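Local coordinates for fructooligosaccharide ABC transporter substrate-binding protein FusA (Streptococcus pneumoniae, PDB 5G5Y) that binds fructooligosaccharides, with a preference for tetrasaccharides and longer chains, and serves an ABC transporter that imports them into the cell, at residues A[71-76]-A[110-115]; A[86-89]-A[94-97]; A[104-109]-A[114-119]; A[324-329]-A[381-386]; A[423-428]-A[487-492]. One frame throughout, in Å; residues are numbered along the deposited sequence.

Contact 1 of 5, residues A[71-76]-A[110-115]; sequences DLMNWA and TAPDGH. With ZN (zinc ion), chain K.
M73, on helix 69-77, reaches across to A111 and P112 with its terminal methyl, and this one atom makes the contact. Its side chain leaves the helix beside the backbone N and bends early, at chi2 (-37°), so that SD and CE swing over toward the loop instead of running straight out. CE comes to rest 3.6 Å from P112 CD and 4.1 Å from A111 CB. A methionine suits such a place, because its unbranched, flexible chain can carry an apolar methyl to a loop whose nearest CA, that of A111, stays 8.5 Å from M73 CA. The same methyl also packs on F426, from the loop 423-428, so two loops meet at this methyl. One turn later A76 points its methyl toward the loop as well, but it meets Y117, just beyond.

Local bonds shape the loop on the far side. A type I turn runs from A111 to G114, with G114 N bonded to A111 O at 2.9 Å, and A111 N is bonded in turn to H115 O at 2.7 Å. P112 fits the second position, where phi is already near that of its ring, and G114 takes the positive phi (91°). D113 OD1 accepts H115 N (2.9 Å) from above the carboxylate plane, while E85 holds H115 ND1 and leaves NE2 to bind a zinc ion at 2.3 Å. This is a type I turn with a G1 bulge, its third residue forming an Asx turn.

Contact 2 of 5, residues A[86-89]-A[94-97]; sequences DLID and NLKK
K96 lies along the end of helix 85-91 and gives its amino group to the backbone of D89. The bond from K96 NZ to D89 O measures 2.9 Å; it lies in the carbonyl plane, on a lone pair, with a C=O...N angle of 144°. D89 stands in the last turn of its helix, where carbonyls can run short of amide partners along the chain, and K96 offers one of them a donor from the next helix. A bend at chi3 (77°) turns the lysine down to it, and on the way CD passes 3.3 Å from I88 O. The carboxylate of D89 is a looser neighbour: OD1 stays 4.2 Å from NZ, beyond a salt bridge.

Beneath the lysine the contact is apolar. I88 CG2 and K96 CG come to 4.0 Å as the two chains slide past each other in opposite directions. I88 and L95 are both buried, and I88 CG1 lies 4.0 Å from L95 CD2, branched chains that fill the angle between the helices, with F119 touching both. At the start of helix 93-101 the amide nitrogens of N94 and L95, which no preceding turn can satisfy, donate to the two carboxylate oxygens of D327.

Each helix thus has polar backbone atoms at one end answered by a charged side chain. A positive amino group beside carbonyls at a helix C-terminus, and a carboxylate at an N-terminus, would both probably be favoured by the helix dipoles.

Contact 3 of 5, residues A[104-109]-A[114-119]; sequences EYKALM and GHIYSF. With ZN (zinc ion), chain K.
M109, in the segment 104-109, and I116, on the returning chain, bring their CA atoms to within 5.8 Å, close enough for one water to span the two backbones. That water gives a hydrogen bond to M109 O (2.9 Å), takes one from Y117 N (3.1 Å) and gives another to S118 OG (3.1 Å). S118 OG is bonded in addition to R307 O, and a serine suits this spot because its hydroxyl can both accept and donate.

Beside the water the packing is apolar. M109 extends as far as SD and then turns at chi3 (59°), which lays CE 3.9 Å from I116 CG2. That branch of I116 lies anti to its backbone N, facing the helix, and is also 3.8 Å from M109 O. Its other branch takes CD1 toward K106, whose NZ is 4.2 Å away. I88 backs both M109 and I116 from helix 85-91.

With no direct hydrogen bond between the two segments, their polar link runs through the water, whose three bonds fix its place. The M109 carbonyl and a loop amide are thereby satisfied within a largely buried joint whose side-chain packing is mainly apolar.

Contact 4 of 5, residues A[324-329]-A[381-386]; sequences KWIDAQ and GGPLAI
Q329, near the end of helix 319-329, meets the chain around P383 first with its CB, which lies 3.3 Å from P383 O. From there the side chain turns back on itself. With chi1 at -43° and chi2 at -47°, both bends fold it toward its own helix, and CG settles 3.8 Å from W325 CZ3. CD carries the amide over the indole, where NE2 stands 3.4 Å above the plane, over the centre of the ring. NE2 then donates to W325 O at 2.8 Å, nearly straight (165°), with the carbonyl oxygen close to the amide plane. The last atom, OE1, takes a hydrogen bond from N338 ND2. Glutamine suits this buried place because its amide offers a donor for the carbonyl one turn back and an acceptor for the neighbouring helix, while its aliphatic part lies against the tryptophan.

The hydrophobic half of the contact belongs to I326 and P383, whose side chains meet at about a right angle, with I326 CG2 at 3.9 Å from P383 CG. A rigid proline ring gives the isoleucine a compact apolar surface. Close by, L384 CB comes to 4.1 Å from Q329 O, a carbonyl that S335 also engages through OG.

The contact sits where helix 319-329 meets the edge strand 384-386, which pairs with strand 121-123. Helix 332-340 lies against L384, strand 310-312 against I326 and P383, and helix 23-32 against W325 and Q329; the substrate-binding K309 is about 5 Å from P383, side chain to side chain.

Contact 5 of 5, residues A[423-428]-A[487-492]; sequences PRVFMT and DQYQAN
P423 sets the CB-CG side of its ring over one face of Y489: CB is 3.7 Å from the ring centroid and only 5° off the normal, a CH-pi contact. CG of the same proline is shifted toward the root of the ring, 3.6 Å from Y489 CD2. Proline serves well here, because ring closure holds CB and CG in place and presents their C-H bonds to the aromatic face. V425 adds a lesser touch, CG1 to Y489 CB at 4.0 Å, beside the point where the tyrosine leaves its helix. The tyrosine takes up this position because CG stands anti to the backbone N (chi1 179°), which sends the ring out from helix 475-492 toward the loop.

Between the two contact residues the loop makes an inverse gamma turn centred on R424, closed by a weak bond of 2.8 Å from V425 N to P423 O. The tight turn puts P423 and V425 on the helix while R424 points away. This loop joins helix 399-412 to helix 429-455 in the largely helical part of a solute-binding protein of family 1, away from the annotated sugar and calcium sites.

Farther out, Y489 also rests on E104 and L108 of helix 104-109, and P423 on Y486. R307 holds R424 O through NH1. Y485 packs on V425, and its OH accepts a hydrogen bond from T428 N. T428, the N-cap of helix 429-455, uses OG1 to accept the amide of D431 and so caps the helix start.

From the N terminus, contact 1 opens first, on helix 69-77, and closes only after 33 residues; inside that loop lies contact 2, a short closure between helices 85-91 and 93-101. Contact 3 follows in series with contact 2, folding the chain after helix 104-109 back on that helix, and it shares G114 and H115 with contact 1. Contact 4 comes much later, bringing helix 319-329 to strand 384-386; it reaches contact 2 through D327, and contact 3 through F119. Contact 5 is last and closes 58 residues, mostly helical; its loop 423-428 touches contact 1, and both its segments touch contact 3, so that late segments pack on early ones.

Contact 1 of 5, residues A[71-76]-A[110-115]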
# COMPACT_ATOMS: atom_id res chain seq x y z
N ASP A 71 5.68 -18.88 1.74
CA ASP A 71 6.74 -19.14 2.74
C ASP A 71 6.13 -19.60 4.04
O ASP A 71 6.56 -20.61 4.60
CB ASP A 71 7.59 -17.88 3.07
CG ASP A 71 8.50 -17.42 1.96
OD1 ASP A 71 8.96 -18.23 1.14
OD2 ASP A 71 8.80 -16.19 1.93
N LEU A 72 5.14 -18.87 4.57
CA LEU A 72 4.52 -19.26 5.86
C LEU A 72 3.98 -20.68 5.82
O LEU A 72 4.22 -21.46 6.74
CB LEU A 72 3.36 -18.32 6.29
CG LEU A 72 3.78 -16.92 6.74
CD1 LEU A 72 2.51 -16.06 6.99
CD2 LEU A 72 4.69 -16.96 7.97
N MET A 73 3.27 -21.00 4.74
CA MET A 73 2.71 -22.34 4.52
C MET A 73 3.77 -23.43 4.47
O MET A 73 3.61 -24.49 5.08
CB MET A 73 1.88 -22.41 3.23
CG MET A 73 0.50 -21.76 3.31
SD MET A 73 -0.36 -21.97 4.89
CE MET A 73 -2.01 -21.75 4.18
N ASN A 74 4.84 -23.18 3.72
CA ASN A 74 5.94 -24.13 3.67
C ASN A 74 6.53 -24.33 5.07
O ASN A 74 6.71 -25.47 5.50
CB ASN A 74 7.02 -23.66 2.72
CG ASN A 74 6.74 -24.04 1.29
OD1 ASN A 74 6.04 -25.04 1.01
ND2 ASN A 74 7.26 -23.25 0.35
N TRP A 75 6.80 -23.24 5.79
CA TRP A 75 7.42 -23.35 7.11
C TRP A 75 6.52 -24.07 8.12
O TRP A 75 7.01 -24.84 8.94
CB TRP A 75 7.80 -22.00 7.67
CG TRP A 75 8.82 -21.29 6.90
CD1 TRP A 75 9.72 -21.84 6.03
CD2 TRP A 75 9.07 -19.87 6.90
NE1 TRP A 75 10.51 -20.85 5.49
CE2 TRP A 75 10.14 -19.63 5.99
CE3 TRP A 75 8.48 -18.78 7.53
CZ2 TRP A 75 10.64 -18.35 5.74
CZ3 TRP A 75 8.99 -17.51 7.32
CH2 TRP A 75 10.06 -17.30 6.41
N ALA A 76 5.23 -23.79 8.04
CA ALA A 76 4.23 -24.48 8.88
C ALA A 76 4.19 -25.97 8.58
O ALA A 76 4.28 -26.81 9.49
CB ALA A 76 2.85 -23.88 8.69
N THR A 110 -5.70 -15.81 10.07
CA THR A 110 -5.98 -17.25 10.23
C THR A 110 -5.83 -17.98 8.91
O THR A 110 -6.47 -17.60 7.94
CB THR A 110 -7.41 -17.43 10.79
OG1 THR A 110 -7.50 -16.81 12.07
CG2 THR A 110 -7.75 -18.88 10.99
N ALA A 111 -5.01 -19.03 8.88
CA ALA A 111 -4.81 -19.85 7.68
C ALA A 111 -6.06 -20.69 7.40
O ALA A 111 -6.88 -20.88 8.29
CB ALA A 111 -3.59 -20.71 7.84
N PRO A 112 -6.23 -21.17 6.16
CA PRO A 112 -7.46 -21.97 6.00
C PRO A 112 -7.49 -23.26 6.86
O PRO A 112 -8.56 -23.74 7.11
CB PRO A 112 -7.51 -22.27 4.49
CG PRO A 112 -6.56 -21.30 3.87
CD PRO A 112 -5.49 -21.07 4.89
N ASP A 113 -6.37 -23.77 7.36
CA ASP A 113 -6.40 -24.91 8.32
C ASP A 113 -6.94 -24.54 9.73
O ASP A 113 -7.06 -25.41 10.59
CB ASP A 113 -5.02 -25.64 8.40
CG ASP A 113 -3.90 -24.80 9.11
OD1 ASP A 113 -4.19 -23.66 9.53
OD2 ASP A 113 -2.73 -25.28 9.25
N GLY A 114 -7.27 -23.25 9.96
CA GLY A 114 -7.72 -22.81 11.26
C GLY A 114 -6.64 -22.32 12.21
O GLY A 114 -6.97 -21.78 13.23
N HIS A 115 -5.36 -22.42 11.85
CA HIS A 115 -4.27 -21.92 12.70
C HIS A 115 -3.83 -20.48 12.36
O HIS A 115 -4.02 -20.00 11.25
CB HIS A 115 -3.07 -22.84 12.58
CG HIS A 115 -3.32 -24.18 13.16
ND1 HIS A 115 -3.62 -24.34 14.50
CD2 HIS A 115 -3.36 -25.42 12.61
CE1 HIS A 115 -3.82 -25.62 14.75
NE2 HIS A 115 -3.68 -26.29 13.62
ZN ZN K . -4.05 -28.46 12.84
O HOH W 1 -5.68 -28.12 10.94
O HOH W 2 -2.89 -28.82 14.49
O HOH W 3 -5.57 -28.22 13.42

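Contact 2 of 5, residues A[86-89]-A[94-97]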
# COMPACT_ATOMS: atom_id res chain seq x y z
N ASP A 86 -3.21 -20.18 20.37
CA ASP A 86 -3.42 -20.49 21.81
C ASP A 86 -2.59 -19.55 22.69
O ASP A 86 -2.98 -19.24 23.80
CB ASP A 86 -3.06 -21.95 22.13
CG ASP A 86 -4.03 -22.98 21.48
OD1 ASP A 86 -5.19 -22.65 21.12
OD2 ASP A 86 -3.64 -24.16 21.34
N LEU A 87 -1.43 -19.14 22.19
CA LEU A 87 -0.56 -18.21 22.88
C LEU A 87 -1.20 -16.83 22.92
O LEU A 87 -1.09 -16.12 23.93
CB LEU A 87 0.82 -18.14 22.21
CG LEU A 87 1.61 -19.45 22.21
CD1 LEU A 87 2.85 -19.30 21.36
CD2 LEU A 87 1.97 -19.89 23.63
N ILE A 88 -1.92 -16.47 21.84
CA ILE A 88 -2.64 -15.20 21.83
C ILE A 88 -3.68 -15.17 22.94
O ILE A 88 -3.70 -14.26 23.78
CB ILE A 88 -3.31 -14.92 20.47
CG1 ILE A 88 -2.21 -14.75 19.41
CG2 ILE A 88 -4.21 -13.69 20.55
CD1 ILE A 88 -2.72 -14.68 17.97
N ASP A 89 -4.54 -16.18 22.93
CA ASP A 89 -5.60 -16.30 23.88
C ASP A 89 -5.12 -16.31 25.33
O ASP A 89 -5.70 -15.66 26.18
CB ASP A 89 -6.38 -17.59 23.59
CG ASP A 89 -7.69 -17.67 24.35
OD1 ASP A 89 -8.49 -16.70 24.29
OD2 ASP A 89 -7.94 -18.70 25.00
N ASN A 94 -3.06 -7.35 25.01
CA ASN A 94 -3.03 -6.18 24.10
C ASN A 94 -3.52 -6.57 22.70
O ASN A 94 -4.35 -5.90 22.12
CB ASN A 94 -1.64 -5.49 24.03
CG ASN A 94 -1.17 -4.95 25.36
OD1 ASN A 94 -1.97 -4.46 26.15
ND2 ASN A 94 0.12 -5.00 25.62
N LEU A 95 -3.00 -7.66 22.16
CA LEU A 95 -3.39 -8.15 20.86
C LEU A 95 -4.85 -8.62 20.91
O LEU A 95 -5.61 -8.36 20.00
CB LEU A 95 -2.47 -9.28 20.42
CG LEU A 95 -2.79 -9.89 19.04
CD1 LEU A 95 -2.87 -8.87 17.93
CD2 LEU A 95 -1.72 -10.89 18.72
N LYS A 96 -5.27 -9.25 22.00
CA LYS A 96 -6.70 -9.64 22.09
C LYS A 96 -7.66 -8.43 22.07
O LYS A 96 -8.77 -8.52 21.51
CB LYS A 96 -6.95 -10.47 23.35
CG LYS A 96 -6.50 -11.88 23.22
CD LYS A 96 -6.37 -12.54 24.60
CE LYS A 96 -7.70 -12.93 25.19
NZ LYS A 96 -7.45 -13.35 26.62
N LYS A 97 -7.25 -7.31 22.66
CA LYS A 97 -8.05 -6.09 22.64
C LYS A 97 -8.18 -5.50 21.21
O LYS A 97 -9.22 -5.02 20.80
CB LYS A 97 -7.48 -5.04 23.58
CG LYS A 97 -8.41 -3.85 23.74
CD LYS A 97 -7.87 -2.83 24.73
CE LYS A 97 -8.70 -1.56 24.68
NZ LYS A 97 -8.27 -0.67 25.79

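Contact 3 of 5, residues A[104-109]-A[114-119]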
# COMPACT_ATOMS: atom_id res chain seq x y z
N GLU A 104 -12.06 -8.25 11.99
CA GLU A 104 -11.62 -8.55 10.63
C GLU A 104 -10.15 -8.98 10.59
O GLU A 104 -9.79 -9.80 9.74
CB GLU A 104 -11.84 -7.36 9.71
CG GLU A 104 -10.87 -6.22 9.95
CD GLU A 104 -11.34 -4.95 9.33
OE1 GLU A 104 -12.10 -4.21 10.01
OE2 GLU A 104 -10.95 -4.72 8.15
N TYR A 105 -9.30 -8.44 11.47
CA TYR A 105 -7.89 -8.79 11.43
C TYR A 105 -7.68 -10.23 11.85
O TYR A 105 -6.80 -10.86 11.32
CB TYR A 105 -7.02 -7.85 12.27
CG TYR A 105 -6.93 -6.46 11.68
CD1 TYR A 105 -6.42 -6.26 10.40
CD2 TYR A 105 -7.39 -5.36 12.38
CE1 TYR A 105 -6.36 -4.98 9.85
CE2 TYR A 105 -7.31 -4.09 11.85
CZ TYR A 105 -6.79 -3.91 10.58
OH TYR A 105 -6.71 -2.68 10.04
N LYS A 106 -8.51 -10.75 12.75
CA LYS A 106 -8.41 -12.13 13.15
C LYS A 106 -8.60 -13.06 11.96
O LYS A 106 -7.83 -14.01 11.79
CB LYS A 106 -9.41 -12.48 14.26
CG LYS A 106 -9.01 -13.75 14.99
CD LYS A 106 -9.90 -13.98 16.21
CE LYS A 106 -9.13 -14.50 17.40
NZ LYS A 106 -8.67 -15.88 17.16
N ALA A 107 -9.58 -12.74 11.13
CA ALA A 107 -9.83 -13.52 9.91
C ALA A 107 -8.63 -13.46 8.97
O ALA A 107 -8.23 -14.48 8.41
CB ALA A 107 -11.12 -13.05 9.22
N LEU A 108 -8.02 -12.29 8.83
CA LEU A 108 -6.85 -12.14 7.95
C LEU A 108 -5.61 -12.89 8.46
O LEU A 108 -4.75 -13.27 7.67
CB LEU A 108 -6.52 -10.66 7.77
CG LEU A 108 -7.55 -9.74 7.10
CD1 LEU A 108 -6.97 -8.34 6.94
CD2 LEU A 108 -8.04 -10.25 5.76
N MET A 109 -5.54 -13.11 9.78
CA MET A 109 -4.43 -13.75 10.42
C MET A 109 -4.52 -15.28 10.34
O MET A 109 -3.50 -15.96 10.47
CB MET A 109 -4.31 -13.31 11.88
CG MET A 109 -3.93 -11.85 12.06
SD MET A 109 -4.15 -11.35 13.78
CE MET A 109 -3.07 -12.44 14.68
N GLY A 114 -7.27 -23.25 9.96
CA GLY A 114 -7.72 -22.81 11.26
C GLY A 114 -6.64 -22.32 12.21
O GLY A 114 -6.97 -21.78 13.23
N HIS A 115 -5.36 -22.42 11.85
CA HIS A 115 -4.27 -21.92 12.70
C HIS A 115 -3.83 -20.48 12.36
O HIS A 115 -4.02 -20.00 11.25
CB HIS A 115 -3.07 -22.84 12.58
CG HIS A 115 -3.32 -24.18 13.16
ND1 HIS A 115 -3.62 -24.34 14.50
CD2 HIS A 115 -3.36 -25.42 12.61
CE1 HIS A 115 -3.82 -25.62 14.75
NE2 HIS A 115 -3.68 -26.29 13.62
N ILE A 116 -3.21 -19.82 13.35
CA ILE A 116 -2.52 -18.54 13.10
C ILE A 116 -1.03 -18.86 13.21
O ILE A 116 -0.61 -19.52 14.17
CB ILE A 116 -2.96 -17.47 14.12
CG1 ILE A 116 -4.45 -17.19 13.93
CG2 ILE A 116 -2.14 -16.20 13.98
CD1 ILE A 116 -5.06 -16.34 15.02
N TYR A 117 -0.24 -18.44 12.20
CA TYR A 117 1.20 -18.74 12.15
C TYR A 117 2.12 -17.55 12.32
O TYR A 117 3.33 -17.73 12.32
CB TYR A 117 1.53 -19.44 10.83
CG TYR A 117 0.88 -20.79 10.71
CD1 TYR A 117 1.33 -21.86 11.48
CD2 TYR A 117 -0.17 -21.02 9.84
CE1 TYR A 117 0.75 -23.12 11.38
CE2 TYR A 117 -0.75 -22.30 9.71
CZ TYR A 117 -0.27 -23.34 10.49
OH TYR A 117 -0.86 -24.61 10.43
N SER A 118 1.58 -16.34 12.44
CA SER A 118 2.42 -15.16 12.44
C SER A 118 1.70 -14.01 13.08
O SER A 118 0.48 -14.04 13.22
CB SER A 118 2.87 -14.79 11.00
OG SER A 118 1.81 -14.39 10.17
N PHE A 119 2.46 -13.01 13.48
CA PHE A 119 1.90 -11.81 14.09
C PHE A 119 2.03 -10.62 13.12
O PHE A 119 3.11 -10.37 12.60
CB PHE A 119 2.62 -11.50 15.39
CG PHE A 119 2.50 -12.59 16.41
CD1 PHE A 119 1.42 -12.63 17.27
CD2 PHE A 119 3.46 -13.57 16.53
CE1 PHE A 119 1.29 -13.63 18.23
CE2 PHE A 119 3.35 -14.58 17.51
CZ PHE A 119 2.27 -14.60 18.35
ZN ZN K . -4.05 -28.46 12.84
O HOH W 4 -0.65 -16.20 10.14
O HOH W 1 -5.68 -28.12 10.94
O HOH W 2 -2.89 -28.82 14.49
O HOH W 3 -5.57 -28.22 13.42

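Contact 4 of 5, residues A[324-329]-A[381-386]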
# COMPACT_ATOMS: atom_id res chain seq x y z
N LYS A 324 4.44 -12.98 25.67
CA LYS A 324 4.39 -11.77 26.46
C LYS A 324 5.28 -10.65 25.96
O LYS A 324 4.88 -9.49 26.00
CB LYS A 324 4.63 -12.09 27.96
CG LYS A 324 3.46 -12.87 28.52
CD LYS A 324 3.61 -13.31 30.00
CE LYS A 324 2.28 -13.91 30.44
NZ LYS A 324 2.39 -14.40 31.85
N TRP A 325 6.48 -10.97 25.50
CA TRP A 325 7.37 -10.00 24.88
C TRP A 325 6.69 -9.45 23.61
O TRP A 325 6.64 -8.23 23.40
CB TRP A 325 8.73 -10.63 24.52
CG TRP A 325 9.72 -9.65 24.08
CD1 TRP A 325 10.64 -9.03 24.85
CD2 TRP A 325 9.88 -9.10 22.75
NE1 TRP A 325 11.38 -8.15 24.11
CE2 TRP A 325 10.93 -8.15 22.82
CE3 TRP A 325 9.23 -9.29 21.53
CZ2 TRP A 325 11.36 -7.42 21.70
CZ3 TRP A 325 9.64 -8.55 20.42
CH2 TRP A 325 10.71 -7.65 20.50
N ILE A 326 6.14 -10.33 22.80
CA ILE A 326 5.45 -9.88 21.56
C ILE A 326 4.24 -9.02 21.94
O ILE A 326 3.99 -7.93 21.35
CB ILE A 326 5.02 -11.05 20.66
CG1 ILE A 326 6.25 -11.78 20.14
CG2 ILE A 326 4.20 -10.55 19.44
CD1 ILE A 326 5.98 -13.15 19.55
N ASP A 327 3.48 -9.45 22.95
CA ASP A 327 2.33 -8.63 23.35
C ASP A 327 2.66 -7.19 23.82
O ASP A 327 1.87 -6.26 23.55
CB ASP A 327 1.44 -9.34 24.34
CG ASP A 327 0.04 -8.77 24.34
OD1 ASP A 327 -0.57 -8.71 23.24
OD2 ASP A 327 -0.39 -8.34 25.43
N ALA A 328 3.84 -6.97 24.41
CA ALA A 328 4.27 -5.65 24.83
C ALA A 328 4.40 -4.74 23.58
O ALA A 328 4.22 -3.52 23.68
CB ALA A 328 5.55 -5.75 25.60
N GLN A 329 4.67 -5.33 22.41
CA GLN A 329 4.82 -4.55 21.17
C GLN A 329 3.48 -4.01 20.68
O GLN A 329 3.47 -2.99 19.97
CB GLN A 329 5.49 -5.33 20.06
CG GLN A 329 6.70 -6.16 20.48
CD GLN A 329 7.69 -5.39 21.35
OE1 GLN A 329 8.11 -4.29 21.00
NE2 GLN A 329 8.04 -5.95 22.52
N GLY A 381 10.28 -1.72 13.71
CA GLY A 381 9.46 -2.59 12.87
C GLY A 381 8.87 -3.68 13.72
O GLY A 381 8.54 -3.45 14.89
N GLY A 382 8.76 -4.87 13.15
CA GLY A 382 8.20 -5.99 13.84
C GLY A 382 6.68 -5.94 13.97
O GLY A 382 6.02 -5.08 13.35
N PRO A 383 6.12 -6.83 14.81
CA PRO A 383 4.67 -6.92 14.95
C PRO A 383 4.14 -5.75 15.79
O PRO A 383 4.71 -5.41 16.85
CB PRO A 383 4.49 -8.26 15.66
CG PRO A 383 5.69 -8.35 16.54
CD PRO A 383 6.82 -7.72 15.76
N LEU A 384 3.05 -5.13 15.33
CA LEU A 384 2.51 -3.96 15.97
C LEU A 384 1.16 -3.60 15.35
O LEU A 384 0.79 -4.09 14.25
CB LEU A 384 3.50 -2.76 15.85
CG LEU A 384 3.78 -2.19 14.44
CD1 LEU A 384 2.74 -1.16 14.02
CD2 LEU A 384 5.21 -1.59 14.35
N ALA A 385 0.44 -2.74 16.06
CA ALA A 385 -0.82 -2.23 15.57
C ALA A 385 -1.07 -0.79 15.94
O ALA A 385 -0.99 -0.43 17.12
CB ALA A 385 -1.98 -3.05 16.05
N ILE A 386 -1.39 -0.01 14.91
CA ILE A 386 -1.87 1.37 15.05
C ILE A 386 -3.25 1.44 14.41
O ILE A 386 -3.41 1.24 13.19
CB ILE A 386 -0.93 2.38 14.40
CG1 ILE A 386 0.49 2.20 14.97
CG2 ILE A 386 -1.39 3.82 14.66
CD1 ILE A 386 1.55 2.96 14.21

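Contact 5 of 5, residues A[423-428]-A[487-492]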
# COMPACT_ATOMS: atom_id res chain seq x y z
N PRO A 423 -10.67 -8.35 0.36
CA PRO A 423 -9.87 -8.49 1.57
C PRO A 423 -8.57 -9.30 1.35
O PRO A 423 -8.52 -10.18 0.49
CB PRO A 423 -10.81 -9.21 2.52
CG PRO A 423 -11.67 -10.03 1.64
CD PRO A 423 -11.85 -9.25 0.37
N ARG A 424 -7.58 -9.01 2.16
CA ARG A 424 -6.25 -9.66 2.08
C ARG A 424 -6.26 -11.09 2.65
O ARG A 424 -5.51 -11.36 3.57
CB ARG A 424 -5.24 -8.82 2.90
CG ARG A 424 -4.88 -7.45 2.37
CD ARG A 424 -4.49 -7.60 0.92
NE ARG A 424 -3.72 -6.48 0.41
CZ ARG A 424 -3.73 -6.09 -0.86
NH1 ARG A 424 -4.47 -6.69 -1.78
NH2 ARG A 424 -2.98 -5.06 -1.22
N VAL A 425 -7.08 -11.98 2.10
CA VAL A 425 -7.30 -13.30 2.68
C VAL A 425 -6.05 -14.15 2.58
O VAL A 425 -5.26 -13.95 1.70
CB VAL A 425 -8.48 -14.04 2.01
CG1 VAL A 425 -9.79 -13.41 2.45
CG2 VAL A 425 -8.34 -14.04 0.48
N PHE A 426 -5.91 -15.11 3.49
CA PHE A 426 -4.87 -16.12 3.50
C PHE A 426 -5.38 -17.40 2.79
O PHE A 426 -6.21 -18.10 3.31
CB PHE A 426 -4.55 -16.44 4.98
CG PHE A 426 -3.23 -17.10 5.22
CD1 PHE A 426 -2.48 -17.68 4.22
CD2 PHE A 426 -2.74 -17.16 6.53
CE1 PHE A 426 -1.24 -18.27 4.49
CE2 PHE A 426 -1.52 -17.74 6.81
CZ PHE A 426 -0.77 -18.30 5.81
N MET A 427 -4.84 -17.71 1.62
CA MET A 427 -5.32 -18.80 0.80
C MET A 427 -4.51 -20.09 1.06
O MET A 427 -3.40 -20.06 1.58
CB MET A 427 -5.23 -18.44 -0.69
CG MET A 427 -6.15 -17.30 -1.13
SD MET A 427 -6.15 -17.11 -2.92
CE MET A 427 -7.29 -15.74 -3.16
N THR A 428 -5.07 -21.22 0.66
CA THR A 428 -4.31 -22.46 0.69
C THR A 428 -3.13 -22.41 -0.26
O THR A 428 -3.09 -21.60 -1.23
CB THR A 428 -5.16 -23.67 0.30
OG1 THR A 428 -5.65 -23.52 -1.04
CG2 THR A 428 -6.28 -23.86 1.27
N ASP A 487 -16.45 -15.00 -0.08
CA ASP A 487 -17.60 -15.54 0.62
C ASP A 487 -17.17 -16.10 1.98
O ASP A 487 -17.85 -15.84 2.96
CB ASP A 487 -18.35 -16.61 -0.20
CG ASP A 487 -18.93 -16.05 -1.52
OD1 ASP A 487 -19.08 -14.80 -1.69
OD2 ASP A 487 -19.27 -16.85 -2.39
N GLN A 488 -16.08 -16.85 2.04
CA GLN A 488 -15.60 -17.35 3.34
C GLN A 488 -15.26 -16.22 4.35
O GLN A 488 -15.60 -16.31 5.54
CB GLN A 488 -14.37 -18.25 3.15
CG GLN A 488 -14.68 -19.60 2.54
CD GLN A 488 -13.44 -20.43 2.20
OE1 GLN A 488 -12.29 -20.02 2.46
NE2 GLN A 488 -13.66 -21.60 1.61
N TYR A 489 -14.57 -15.19 3.88
CA TYR A 489 -14.29 -14.00 4.69
C TYR A 489 -15.54 -13.37 5.29
O TYR A 489 -15.56 -13.04 6.49
CB TYR A 489 -13.53 -12.96 3.86
CG TYR A 489 -13.21 -11.70 4.58
CD1 TYR A 489 -12.15 -11.61 5.46
CD2 TYR A 489 -13.99 -10.58 4.38
CE1 TYR A 489 -11.86 -10.41 6.11
CE2 TYR A 489 -13.71 -9.38 5.00
CZ TYR A 489 -12.65 -9.30 5.87
OH TYR A 489 -12.45 -8.10 6.46
N GLN A 490 -16.60 -13.21 4.49
CA GLN A 490 -17.89 -12.70 5.02
C GLN A 490 -18.38 -13.49 6.24
O GLN A 490 -18.83 -12.88 7.20
CB GLN A 490 -19.00 -12.69 3.96
CG GLN A 490 -18.74 -11.83 2.74
CD GLN A 490 -18.00 -10.54 3.03
OE1 GLN A 490 -16.88 -10.35 2.56
NE2 GLN A 490 -18.60 -9.67 3.81
N ALA A 491 -18.25 -14.81 6.20
CA ALA A 491 -18.58 -15.68 7.34
C ALA A 491 -17.65 -15.53 8.55
O ALA A 491 -18.09 -15.66 9.68
CB ALA A 491 -18.59 -17.13 6.89
N ASN A 492 -16.37 -15.27 8.32
CA ASN A 492 -15.36 -15.25 9.38
C ASN A 492 -14.97 -13.88 9.92
O ASN A 492 -14.30 -13.82 10.94
CB ASN A 492 -14.08 -15.92 8.85
CG ASN A 492 -14.31 -17.37 8.44
OD1 ASN A 492 -15.24 -18.00 8.90
ND2 ASN A 492 -13.46 -17.89 7.57